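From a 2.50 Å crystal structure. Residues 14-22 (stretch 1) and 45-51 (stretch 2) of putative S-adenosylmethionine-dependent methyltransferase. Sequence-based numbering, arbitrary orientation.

Stretch 1, residues 14-22: DTPLEQVLP
Stretch 2 (45-51) RFLKKVD

A small contact between a turn and a helix can rest on one leucine, and residues 14–22 packed against 45–51 illustrate the principle. The second stretch is helical through Val-50, with Val-50 N bonded to Phe-46 O at 3.0 Å; Asp-51 then leaves helical phi/psi at -159/129. The first runs extended through Thr-15 (-140/161) and Pro-16 (-64/126), then turns at Leu-17 (-46/-34), where Gln-19 N bonds to Pro-16 O at 2.8 Å. Register is set by Leu-17 and Val-50, their CA atoms 7.4 Å apart.

Leu-17 points toward the helix with chi1 at -92°, between wells, and chi2 p. This places Leu-17 CD2 4.0 Å from Phe-46 CE1 and 3.8 Å from Val-50 CG2, and Leu-17 CD1 3.4 Å from Lys-49 CD. Phe-46 leaves its backbone sideways, but its t rotamer (chi2 74°) brings the ring nearer; Leu-21, m,t, sets CD1 at the ring edge, 4.3 Å from CE1. Val-50 is t.

Lys-49 starts off-rotamer (chi1 -140°), turns at chi2 (m), then extends t,t across Leu-17. Its NZ forms a long salt bridge with Glu-18 OE1 (3.6 Å), whose p chi1 helps fold the carboxylate back. Lys-49 NZ also lies 3.1 Å from Leu-17 N, but two donors cannot bond. No hydrogen bond crosses the contact.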

# COMPACT_ATOMS: atom_id res chain seq x y z
N ASP A 14 -13.78 2.78 12.17
CA ASP A 14 -14.43 2.06 13.26
C ASP A 14 -14.97 0.72 12.75
O ASP A 14 -16.13 0.60 12.36
CB ASP A 14 -15.58 2.92 13.82
CG ASP A 14 -16.51 2.12 14.72
OD1 ASP A 14 -16.02 1.44 15.63
OD2 ASP A 14 -17.75 2.19 14.51
N THR A 15 -14.10 -0.30 12.75
CA THR A 15 -14.48 -1.63 12.28
C THR A 15 -13.89 -2.71 13.14
O THR A 15 -12.93 -2.49 13.87
CB THR A 15 -13.95 -1.91 10.86
OG1 THR A 15 -12.52 -1.84 10.87
CG2 THR A 15 -14.52 -0.92 9.85
N PRO A 16 -14.45 -3.92 13.06
CA PRO A 16 -13.91 -5.03 13.86
C PRO A 16 -12.48 -5.30 13.39
O PRO A 16 -12.25 -5.50 12.19
CB PRO A 16 -14.85 -6.19 13.52
CG PRO A 16 -16.16 -5.49 13.18
CD PRO A 16 -15.69 -4.31 12.36
N LEU A 17 -11.52 -5.28 14.31
CA LEU A 17 -10.12 -5.50 13.96
C LEU A 17 -9.87 -6.69 13.02
O LEU A 17 -8.96 -6.66 12.19
CB LEU A 17 -9.28 -5.70 15.23
CG LEU A 17 -8.62 -4.47 15.87
CD1 LEU A 17 -9.65 -3.41 16.17
CD2 LEU A 17 -7.89 -4.90 17.14
N GLU A 18 -10.68 -7.74 13.15
CA GLU A 18 -10.52 -8.93 12.32
C GLU A 18 -10.94 -8.74 10.85
O GLU A 18 -10.70 -9.62 10.02
CB GLU A 18 -11.31 -10.10 12.92
CG GLU A 18 -12.76 -9.79 13.26
CD GLU A 18 -12.93 -9.18 14.65
OE1 GLU A 18 -12.39 -8.08 14.92
OE2 GLU A 18 -13.61 -9.82 15.48
N GLN A 19 -11.57 -7.62 10.54
CA GLN A 19 -12.00 -7.36 9.17
C GLN A 19 -10.84 -6.79 8.35
O GLN A 19 -10.81 -6.90 7.12
CB GLN A 19 -13.16 -6.37 9.17
CG GLN A 19 -13.85 -6.16 7.82
CD GLN A 19 -14.46 -4.76 7.69
OE1 GLN A 19 -15.19 -4.30 8.56
NE2 GLN A 19 -14.15 -4.08 6.59
N VAL A 20 -9.86 -6.20 9.04
CA VAL A 20 -8.75 -5.58 8.33
C VAL A 20 -7.34 -5.92 8.80
O VAL A 20 -6.37 -5.43 8.23
CB VAL A 20 -8.94 -4.05 8.34
CG1 VAL A 20 -10.25 -3.69 7.63
CG2 VAL A 20 -8.95 -3.54 9.78
N LEU A 21 -7.21 -6.78 9.81
CA LEU A 21 -5.89 -7.16 10.33
C LEU A 21 -5.66 -8.67 10.36
O LEU A 21 -6.54 -9.43 10.74
CB LEU A 21 -5.69 -6.60 11.73
CG LEU A 21 -5.80 -5.08 11.84
CD1 LEU A 21 -5.92 -4.69 13.29
CD2 LEU A 21 -4.59 -4.42 11.19
N PRO A 22 -4.48 -9.13 9.93
CA PRO A 22 -4.26 -10.58 9.98
C PRO A 22 -4.13 -11.00 11.46
O PRO A 22 -3.55 -10.27 12.27
CB PRO A 22 -2.95 -10.75 9.21
CG PRO A 22 -2.99 -9.65 8.22
CD PRO A 22 -3.48 -8.49 9.06
N ARG A 45 -5.55 2.01 24.04
CA ARG A 45 -6.92 1.56 23.79
C ARG A 45 -6.89 0.47 22.73
O ARG A 45 -7.58 -0.54 22.84
CB ARG A 45 -7.78 2.72 23.30
CG ARG A 45 -7.82 3.93 24.22
CD ARG A 45 -8.73 5.02 23.68
NE ARG A 45 -10.15 4.65 23.73
CZ ARG A 45 -10.85 4.53 24.85
NH1 ARG A 45 -10.28 4.75 26.03
NH2 ARG A 45 -12.13 4.18 24.80
N PHE A 46 -6.07 0.67 21.70
CA PHE A 46 -5.94 -0.29 20.62
C PHE A 46 -5.52 -1.68 21.09
O PHE A 46 -6.15 -2.68 20.73
CB PHE A 46 -4.93 0.20 19.60
CG PHE A 46 -4.56 -0.84 18.58
CD1 PHE A 46 -5.45 -1.18 17.56
CD2 PHE A 46 -3.32 -1.48 18.62
CE1 PHE A 46 -5.11 -2.14 16.60
CE2 PHE A 46 -2.97 -2.43 17.66
CZ PHE A 46 -3.86 -2.76 16.65
N LEU A 47 -4.46 -1.75 21.89
CA LEU A 47 -3.98 -3.04 22.37
C LEU A 47 -5.04 -3.75 23.19
O LEU A 47 -5.02 -4.97 23.32
CB LEU A 47 -2.69 -2.86 23.19
CG LEU A 47 -1.42 -2.39 22.46
CD1 LEU A 47 -0.32 -2.17 23.48
CD2 LEU A 47 -0.98 -3.43 21.42
N LYS A 48 -5.99 -2.99 23.75
CA LYS A 48 -7.07 -3.56 24.54
C LYS A 48 -8.00 -4.32 23.62
O LYS A 48 -8.45 -5.42 23.94
CB LYS A 48 -7.86 -2.46 25.26
CG LYS A 48 -7.48 -2.21 26.73
CD LYS A 48 -8.07 -3.27 27.68
CE LYS A 48 -7.04 -4.33 28.09
NZ LYS A 48 -6.68 -5.25 26.99
N LYS A 49 -8.27 -3.73 22.46
CA LYS A 49 -9.14 -4.34 21.47
C LYS A 49 -8.43 -5.53 20.81
O LYS A 49 -9.07 -6.45 20.31
CB LYS A 49 -9.52 -3.28 20.43
CG LYS A 49 -10.98 -3.34 19.96
CD LYS A 49 -11.24 -4.50 19.02
CE LYS A 49 -12.61 -4.36 18.34
NZ LYS A 49 -12.76 -5.31 17.19
N VAL A 50 -7.10 -5.50 20.82
CA VAL A 50 -6.31 -6.58 20.23
C VAL A 50 -6.32 -7.83 21.11
O VAL A 50 -6.41 -8.94 20.60
CB VAL A 50 -4.84 -6.18 20.05
CG1 VAL A 50 -4.07 -7.32 19.39
CG2 VAL A 50 -4.74 -4.91 19.24
N ASP A 51 -6.21 -7.63 22.42
CA ASP A 51 -6.20 -8.73 23.38
C ASP A 51 -6.57 -8.22 24.78
O ASP A 51 -5.99 -7.25 25.26
CB ASP A 51 -4.81 -9.38 23.42
CG ASP A 51 -4.81 -10.73 24.12
OD1 ASP A 51 -5.50 -10.86 25.15
OD2 ASP A 51 -4.12 -11.65 23.64